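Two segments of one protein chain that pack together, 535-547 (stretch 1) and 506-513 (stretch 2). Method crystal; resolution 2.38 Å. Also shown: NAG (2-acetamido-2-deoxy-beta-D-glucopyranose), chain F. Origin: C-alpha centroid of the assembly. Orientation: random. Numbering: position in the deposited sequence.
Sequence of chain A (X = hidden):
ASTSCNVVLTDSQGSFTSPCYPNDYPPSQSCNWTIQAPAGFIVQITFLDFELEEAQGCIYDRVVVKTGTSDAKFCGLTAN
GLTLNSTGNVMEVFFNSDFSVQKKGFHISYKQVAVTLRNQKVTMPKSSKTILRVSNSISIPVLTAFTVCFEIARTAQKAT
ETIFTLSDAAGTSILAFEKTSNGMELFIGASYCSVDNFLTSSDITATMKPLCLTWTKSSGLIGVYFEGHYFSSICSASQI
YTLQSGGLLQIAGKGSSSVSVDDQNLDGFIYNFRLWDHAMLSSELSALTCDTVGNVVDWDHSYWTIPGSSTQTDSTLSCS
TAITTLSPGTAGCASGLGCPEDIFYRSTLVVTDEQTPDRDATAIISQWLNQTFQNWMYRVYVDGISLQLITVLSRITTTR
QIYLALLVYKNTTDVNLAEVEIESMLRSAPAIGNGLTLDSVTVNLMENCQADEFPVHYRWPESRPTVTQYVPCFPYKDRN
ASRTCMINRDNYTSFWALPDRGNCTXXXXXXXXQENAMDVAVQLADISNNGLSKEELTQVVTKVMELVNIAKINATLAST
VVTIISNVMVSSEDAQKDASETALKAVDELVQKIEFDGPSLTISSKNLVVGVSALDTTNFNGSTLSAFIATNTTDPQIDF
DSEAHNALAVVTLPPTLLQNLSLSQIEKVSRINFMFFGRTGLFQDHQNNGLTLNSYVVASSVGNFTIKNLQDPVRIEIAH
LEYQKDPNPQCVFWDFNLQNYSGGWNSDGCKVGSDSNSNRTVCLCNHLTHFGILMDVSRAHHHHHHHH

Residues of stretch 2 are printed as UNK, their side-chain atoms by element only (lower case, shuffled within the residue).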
ATOM      1  N   GLU A 535     -10.633  27.101 -10.261  1.00 32.77           N
ATOM      2  CA  GLU A 535     -10.988  26.937 -11.661  1.00 34.68           C
ATOM      3  C   GLU A 535     -11.667  25.603 -11.930  1.00 31.09           C
ATOM      4  O   GLU A 535     -12.495  25.534 -12.839  1.00 31.80           O
ATOM      5  CB  GLU A 535      -9.763  27.112 -12.564  1.00 46.82           C
ATOM      6  CG  GLU A 535      -8.992  28.434 -12.353  1.00 59.43           C
ATOM      7  CD  GLU A 535      -7.878  28.335 -11.306  1.00 69.64           C
ATOM      8  OE1 GLU A 535      -7.453  29.396 -10.782  1.00 66.64           O
ATOM      9  OE2 GLU A 535      -7.422  27.194 -11.027  1.00 78.22           O
ATOM     10  N   GLU A 536     -11.364  24.549 -11.156  1.00 30.33           N
ATOM     11  CA  GLU A 536     -12.106  23.293 -11.304  1.00 27.53           C
ATOM     12  C   GLU A 536     -13.520  23.428 -10.769  1.00 27.48           C
ATOM     13  O   GLU A 536     -14.456  22.835 -11.323  1.00 27.91           O
ATOM     14  CB  GLU A 536     -11.405  22.164 -10.565  1.00 30.73           C
ATOM     15  CG  GLU A 536     -10.590  21.248 -11.447  1.00 34.96           C
ATOM     16  CD  GLU A 536      -9.433  20.591 -10.701  1.00 39.57           C
ATOM     17  OE1 GLU A 536      -9.375  20.724  -9.449  1.00 40.76           O
ATOM     18  OE2 GLU A 536      -8.559  19.986 -11.379  1.00 38.74           O
ATOM     19  N   LEU A 537     -13.687  24.233  -9.723  1.00 26.11           N
ATOM     20  CA  LEU A 537     -14.973  24.383  -9.060  1.00 23.52           C
ATOM     21  C   LEU A 537     -15.995  25.102  -9.939  1.00 28.97           C
ATOM     22  O   LEU A 537     -17.167  24.705  -9.969  1.00 33.61           O
ATOM     23  CB  LEU A 537     -14.764  25.127  -7.752  1.00 16.88           C
ATOM     24  CG  LEU A 537     -15.935  25.071  -6.803  1.00 26.82           C
ATOM     25  CD1 LEU A 537     -15.413  24.596  -5.489  1.00 30.31           C
ATOM     26  CD2 LEU A 537     -16.564  26.433  -6.666  1.00 26.05           C
ATOM     27  N   THR A 538     -15.583  26.150 -10.675  1.00 29.63           N
ATOM     28  CA  THR A 538     -16.542  26.780 -11.584  1.00 29.65           C
ATOM     29  C   THR A 538     -16.816  25.910 -12.814  1.00 31.65           C
ATOM     30  O   THR A 538     -17.881  26.050 -13.428  1.00 35.09           O
ATOM     31  CB  THR A 538     -16.112  28.211 -12.004  1.00 25.44           C
ATOM     32  OG1 THR A 538     -15.201  28.179 -13.112  1.00 24.77           O
ATOM     33  CG2 THR A 538     -15.486  28.992 -10.836  1.00 18.34           C
ATOM     34  N   GLN A 539     -15.925  24.968 -13.147  1.00 27.06           N
ATOM     35  CA  GLN A 539     -16.245  24.033 -14.216  1.00 27.21           C
ATOM     36  C   GLN A 539     -17.190  22.939 -13.760  1.00 28.63           C
ATOM     37  O   GLN A 539     -17.955  22.410 -14.577  1.00 33.20           O
ATOM     38  CB  GLN A 539     -14.983  23.392 -14.765  1.00 31.29           C
ATOM     39  CG  GLN A 539     -14.102  24.369 -15.430  1.00 31.90           C
ATOM     40  CD  GLN A 539     -12.733  23.821 -15.585  1.00 34.46           C
ATOM     41  OE1 GLN A 539     -12.554  22.614 -15.741  1.00 38.83           O
ATOM     42  NE2 GLN A 539     -11.741  24.693 -15.522  1.00 34.87           N
ATOM     43  N   VAL A 540     -17.137  22.561 -12.484  1.00 24.95           N
ATOM     44  CA  VAL A 540     -18.102  21.589 -11.991  1.00 20.52           C
ATOM     45  C   VAL A 540     -19.484  22.235 -11.898  1.00 21.10           C
ATOM     46  O   VAL A 540     -20.494  21.637 -12.288  1.00 27.69           O
ATOM     47  CB  VAL A 540     -17.610  20.995 -10.655  1.00 16.64           C
ATOM     48  CG1 VAL A 540     -18.635  20.136 -10.037  1.00 16.22           C
ATOM     49  CG2 VAL A 540     -16.364  20.136 -10.884  1.00 18.50           C
ATOM     50  N   VAL A 541     -19.539  23.508 -11.511  1.00 16.47           N
ATOM     51  CA  VAL A 541     -20.831  24.153 -11.308  1.00 16.46           C
ATOM     52  C   VAL A 541     -21.452  24.576 -12.649  1.00 20.06           C
ATOM     53  O   VAL A 541     -22.685  24.610 -12.792  1.00 27.68           O
ATOM     54  CB  VAL A 541     -20.615  25.287 -10.278  1.00 17.18           C
ATOM     55  CG1 VAL A 541     -21.722  26.262 -10.214  1.00 17.76           C
ATOM     56  CG2 VAL A 541     -20.456  24.672  -8.888  1.00 18.52           C
ATOM     57  N   THR A 542     -20.635  24.770 -13.687  1.00 19.63           N
ATOM     58  CA  THR A 542     -21.213  24.973 -15.020  1.00 24.47           C
ATOM     59  C   THR A 542     -21.821  23.685 -15.581  1.00 25.30           C
ATOM     60  O   THR A 542     -22.964  23.704 -16.068  1.00 23.01           O
ATOM     61  CB  THR A 542     -20.166  25.562 -15.962  1.00 28.85           C
ATOM     62  OG1 THR A 542     -19.849  26.890 -15.511  1.00 33.13           O
ATOM     63  CG2 THR A 542     -20.686  25.647 -17.388  1.00 29.05           C
ATOM     64  N   LYS A 543     -21.113  22.549 -15.434  1.00 23.79           N
ATOM     65  CA  LYS A 543     -21.635  21.247 -15.865  1.00 20.84           C
ATOM     66  C   LYS A 543     -22.885  20.814 -15.085  1.00 21.89           C
ATOM     67  O   LYS A 543     -23.803  20.234 -15.683  1.00 26.44           O
ATOM     68  CB  LYS A 543     -20.549  20.180 -15.746  1.00 18.61           C
ATOM     69  CG  LYS A 543     -20.910  18.867 -16.427  1.00 19.52           C
ATOM     70  CD  LYS A 543     -21.279  19.078 -17.893  1.00 22.62           C
ATOM     71  CE  LYS A 543     -20.013  19.352 -18.715  1.00 24.22           C
ATOM     72  NZ  LYS A 543     -20.262  19.775 -20.127  1.00 24.31           N
ATOM     73  N   VAL A 544     -22.957  21.126 -13.778  1.00 16.32           N
ATOM     74  CA  VAL A 544     -24.162  20.880 -12.982  1.00 16.24           C
ATOM     75  C   VAL A 544     -25.333  21.711 -13.501  1.00 16.29           C
ATOM     76  O   VAL A 544     -26.465  21.218 -13.577  1.00 18.59           O
ATOM     77  CB  VAL A 544     -23.865  21.152 -11.491  1.00 16.17           C
ATOM     78  CG1 VAL A 544     -25.121  21.321 -10.638  1.00 16.12           C
ATOM     79  CG2 VAL A 544     -23.068  20.032 -10.939  1.00 16.22           C
ATOM     80  N   MET A 545     -25.065  22.936 -13.972  1.00 16.40           N
ATOM     81  CA  MET A 545     -26.121  23.749 -14.577  1.00 16.94           C
ATOM     82  C   MET A 545     -26.599  23.173 -15.909  1.00 19.57           C
ATOM     83  O   MET A 545     -27.804  23.194 -16.196  1.00 25.59           O
ATOM     84  CB  MET A 545     -25.640  25.183 -14.774  1.00 23.57           C
ATOM     85  CG  MET A 545     -26.680  26.135 -15.382  1.00 30.73           C
ATOM     86  SD  MET A 545     -28.219  26.217 -14.425  1.00 36.26           S
ATOM     87  CE  MET A 545     -27.766  27.697 -13.575  1.00 36.92           C
ATOM     88  N   GLU A 546     -25.682  22.624 -16.715  1.00 18.44           N
ATOM     89  CA  GLU A 546     -26.088  21.974 -17.957  1.00 23.58           C
ATOM     90  C   GLU A 546     -26.891  20.713 -17.672  1.00 25.87           C
ATOM     91  O   GLU A 546     -27.909  20.447 -18.331  1.00 28.64           O
ATOM     92  CB  GLU A 546     -24.859  21.636 -18.797  1.00 28.47           C
ATOM     93  CG  GLU A 546     -23.982  22.827 -19.164  1.00 37.08           C
ATOM     94  CD  GLU A 546     -22.682  22.401 -19.857  1.00 46.51           C
ATOM     95  OE1 GLU A 546     -21.810  23.277 -20.098  1.00 48.22           O
ATOM     96  OE2 GLU A 546     -22.531  21.187 -20.159  1.00 48.42           O
ATOM     97  N   LEU A 547     -26.474  19.983 -16.638  1.00 22.11           N
ATOM     98  CA  LEU A 547     -27.138  18.767 -16.218  1.00 21.55           C
ATOM     99  C   LEU A 547     -28.541  19.044 -15.711  1.00 24.29           C
ATOM    100  O   LEU A 547     -29.466  18.305 -16.040  1.00 33.88           O
ATOM    101  CB  LEU A 547     -26.312  18.098 -15.127  1.00 21.19           C
ATOM    102  CG  LEU A 547     -26.706  16.711 -14.656  1.00 21.27           C
ATOM    103  CD1 LEU A 547     -25.454  15.909 -14.538  1.00 23.21           C
ATOM    104  CD2 LEU A 547     -27.425  16.737 -13.331  1.00 19.23           C
ATOM    105  N   UNK A 506     -12.442  16.327 -20.643  1.00 31.44           N
ATOM    106  CA  UNK A 506     -12.404  17.336 -19.589  1.00 33.50           C
ATOM    107  C   UNK A 506     -13.565  17.124 -18.616  1.00 35.07           C
ATOM    108  O   UNK A 506     -14.479  16.338 -18.860  1.00 38.32           O
ATOM    109  c   UNK A 506     -12.575  18.750 -20.168  1.00 42.24           C
ATOM    110  n   UNK A 506     -11.665  19.976 -22.070  1.00 67.01           N
ATOM    111  c   UNK A 506     -11.373  19.273 -20.954  1.00 55.84           C
ATOM    112  o   UNK A 506     -10.222  19.077 -20.571  1.00 59.71           O
ATOM    113  N   UNK A 507     -13.562  17.898 -17.523  1.00 35.02           N
ATOM    114  CA  UNK A 507     -14.795  18.165 -16.770  1.00 32.06           C
ATOM    115  C   UNK A 507     -15.847  18.804 -17.672  1.00 34.08           C
ATOM    116  O   UNK A 507     -17.010  18.379 -17.701  1.00 34.47           O
ATOM    117  c   UNK A 507     -13.587  18.379 -14.549  1.00 22.16           C
ATOM    118  c   UNK A 507     -15.789  19.539 -14.862  1.00 20.68           C
ATOM    119  c   UNK A 507     -13.055  19.321 -13.492  1.00 20.58           C
ATOM    120  c   UNK A 507     -14.500  19.073 -15.557  1.00 25.32           C
ATOM    121  N   UNK A 508     -15.442  19.812 -18.448  1.00 37.36           N
ATOM    122  CA  UNK A 508     -16.395  20.587 -19.231  1.00 38.02           C
ATOM    123  C   UNK A 508     -16.792  19.918 -20.537  1.00 37.36           C
ATOM    124  O   UNK A 508     -17.853  20.241 -21.080  1.00 34.64           O
ATOM    125  c   UNK A 508     -15.819  21.960 -19.569  1.00 36.06           C
ATOM    126  o   UNK A 508     -14.999  21.844 -20.738  1.00 40.71           O
ATOM    127  c   UNK A 508     -14.970  22.463 -18.442  1.00 31.05           C
ATOM    128  N   UNK A 509     -15.968  19.015 -21.069  1.00 38.45           N
ATOM    129  CA  UNK A 509     -16.150  18.644 -22.463  1.00 39.21           C
ATOM    130  C   UNK A 509     -17.160  17.525 -22.659  1.00 39.53           C
ATOM    131  O   UNK A 509     -17.510  17.221 -23.807  1.00 39.63           O
ATOM    132  c   UNK A 509     -14.810  18.253 -23.080  1.00 39.41           C
ATOM    133  o   UNK A 509     -14.444  16.957 -22.662  1.00 42.13           O
ATOM    134  N   UNK A 510     -17.640  16.917 -21.591  1.00 41.43           N
ATOM    135  CA  UNK A 510     -18.688  15.911 -21.723  1.00 42.95           C
ATOM    136  C   UNK A 510     -20.005  16.613 -22.041  1.00 48.95           C
ATOM    137  O   UNK A 510     -20.214  17.793 -21.723  1.00 52.92           O
ATOM    138  c   UNK A 510     -18.765  15.024 -20.458  1.00 35.82           C
ATOM    139  c   UNK A 510     -19.266  12.676 -19.614  1.00 34.85           C
ATOM    140  c   UNK A 510     -19.594  15.652 -19.329  1.00 32.72           C
ATOM    141  c   UNK A 510     -19.303  13.639 -20.796  1.00 36.58           C
ATOM    142  N   UNK A 511     -20.870  15.913 -22.756  1.00 50.26           N
ATOM    143  CA  UNK A 511     -22.148  16.454 -23.185  1.00 51.02           C
ATOM    144  C   UNK A 511     -23.234  15.643 -22.493  1.00 47.52           C
ATOM    145  O   UNK A 511     -23.308  14.421 -22.669  1.00 46.67           O
ATOM    146  c   UNK A 511     -22.271  16.401 -24.707  1.00 53.16           C
ATOM    147  c   UNK A 511     -21.421  17.508 -25.337  1.00 48.58           C
ATOM    148  o   UNK A 511     -21.794  15.129 -25.172  1.00 59.86           O
ATOM    149  N   UNK A 512     -24.038  16.314 -21.674  1.00 42.51           N
ATOM    150  CA  UNK A 512     -24.949  15.607 -20.789  1.00 37.10           C
ATOM    151  C   UNK A 512     -26.195  15.206 -21.563  1.00 36.77           C
ATOM    152  O   UNK A 512     -26.633  15.900 -22.491  1.00 37.78           O
ATOM    153  c   UNK A 512     -25.683  17.851 -19.974  1.00 45.14           C
ATOM    154  c   UNK A 512     -24.105  16.539 -18.631  1.00 34.75           C
ATOM    155  c   UNK A 512     -25.290  16.462 -19.559  1.00 37.29           C
ATOM    156  N   UNK A 513     -26.742  14.056 -21.210  1.00 36.06           N
ATOM    157  CA  UNK A 513     -27.979  13.546 -21.766  1.00 38.15           C
ATOM    158  C   UNK A 513     -28.847  13.186 -20.586  1.00 34.28           C
ATOM    159  O   UNK A 513     -28.392  13.231 -19.449  1.00 32.51           O
ATOM    160  c   UNK A 513     -27.752  12.287 -22.611  1.00 44.14           C
ATOM    161  o   UNK A 513     -27.324  11.202 -21.792  1.00 49.10           O
TER
HETATM  162  C1  NAG F 904     -10.744  20.635 -22.988  1.00 59.08           C
HETATM  163  C2  NAG F 904     -11.075  20.460 -24.516  1.00 67.66           C
HETATM  164  C3  NAG F 904     -10.311  21.498 -25.379  1.00 72.14           C
HETATM  165  C4  NAG F 904     -10.475  22.919 -24.849  1.00 71.63           C
HETATM  166  C5  NAG F 904      -9.957  22.959 -23.418  1.00 69.72           C
HETATM  167  C6  NAG F 904     -10.031  24.333 -22.782  1.00 71.08           C
HETATM  168  C7  NAG F 904     -11.298  18.470 -25.992  1.00 75.30           C
HETATM  169  C8  NAG F 904     -10.786  17.081 -26.272  1.00 69.89           C
HETATM  170  N2  NAG F 904     -10.741  19.104 -24.947  1.00 74.06           N
HETATM  171  O3  NAG F 904     -10.733  21.449 -26.739  1.00 75.19           O
HETATM  172  O4  NAG F 904      -9.770  23.858 -25.660  1.00 69.59           O
HETATM  173  O5  NAG F 904     -10.767  22.078 -22.622  1.00 62.82           O
HETATM  174  O6  NAG F 904      -9.469  25.339 -23.615  1.00 70.18           O
HETATM  175  O7  NAG F 904     -12.169  18.990 -26.682  1.00 78.04           O

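At position 506 the side chain has four atoms, two carbons followed by one oxygen and one nitrogen on the second carbon, which marks a terminal amide. Its nitrogen lies 1.5 Å from C1 of the NAG residue, a covalent N-glycosidic bond. The residue is Asn 506, a glycosylated asparagine; although its CA-to-CB bond points toward the helix, its side chain makes no contact with it.

Position 507 carries four carbons, forked at the first, with one arm two carbons long. The shorter arm sits 3.6 Å from Gln 539 O and 4.1 Å from a methyl, CG2 of Val 540, while the end of the longer arm comes within 3.7 Å of CG of Glu 536. A beta-branched side chain of four carbons is isoleucine, so this is Ile 507. Its CG2 and CD1 thus reach neighbouring turns of the helix, and the residue is buried.

Position 508 has a first carbon bearing one oxygen and one carbon. The methyl carbon lies 3.6 Å from OE1 of Gln 539. The branching and composition identify Thr 508. Its backbone also takes part: Thr 508 O accepts a hydrogen bond of 2.6 Å from NZ of Lys 543.

At position 509 a single carbon is followed by one oxygen, and this side chain touches nothing on the helix; it is that of serine. Ser 509 points away from the helix and bonds within its own segment: its OG accepts a hydrogen bond of 2.9 Å from the backbone N of Asn 506.

Position 510 again shows four carbons forked at the first, one arm being two carbons long. The one-carbon arm rests 3.8 Å from CE of Lys 543, whereas the longer arm leads away. This is Ile 510. Its carbonyl is the second acceptor for the lysine, with Ile 510 O 2.5 Å from Lys 543 NZ.

Position 511 has a carbon carrying one oxygen and one carbon, points away from the helix and makes no contact with it, hence Thr 511.

At position 512 three carbons form a simple fork without an oxygen, pointing toward the helix. One methyl lies 3.8 Å from Glu 546 O, the other 3.9 Å from CD of Lys 543 and 4.4 Å from CD1 of Leu 547. This is Val 512.

Position 513 has one carbon and then one oxygen, out of reach of the helix: Ser 513.

The contact is organised around Lys 543, which is buried between Ile 507 and Val 512. Its aliphatic chain packs against stretch 2, and its ammonium group hydrogen-bonds to two backbone carbonyls, so these bonds depend on the course of the main chain rather than on the side chains of Thr 508 and Ile 510. The charge is balanced within the helix by a salt bridge, Lys 543 NZ to Glu 546 OE2 at 2.7 Å. Apolar packing by Ile 507 and Val 512 thus accompanies a polar anchor, and together the two segments bury 470 Å².

Stretch 2, residues 506-513: NITSITVS
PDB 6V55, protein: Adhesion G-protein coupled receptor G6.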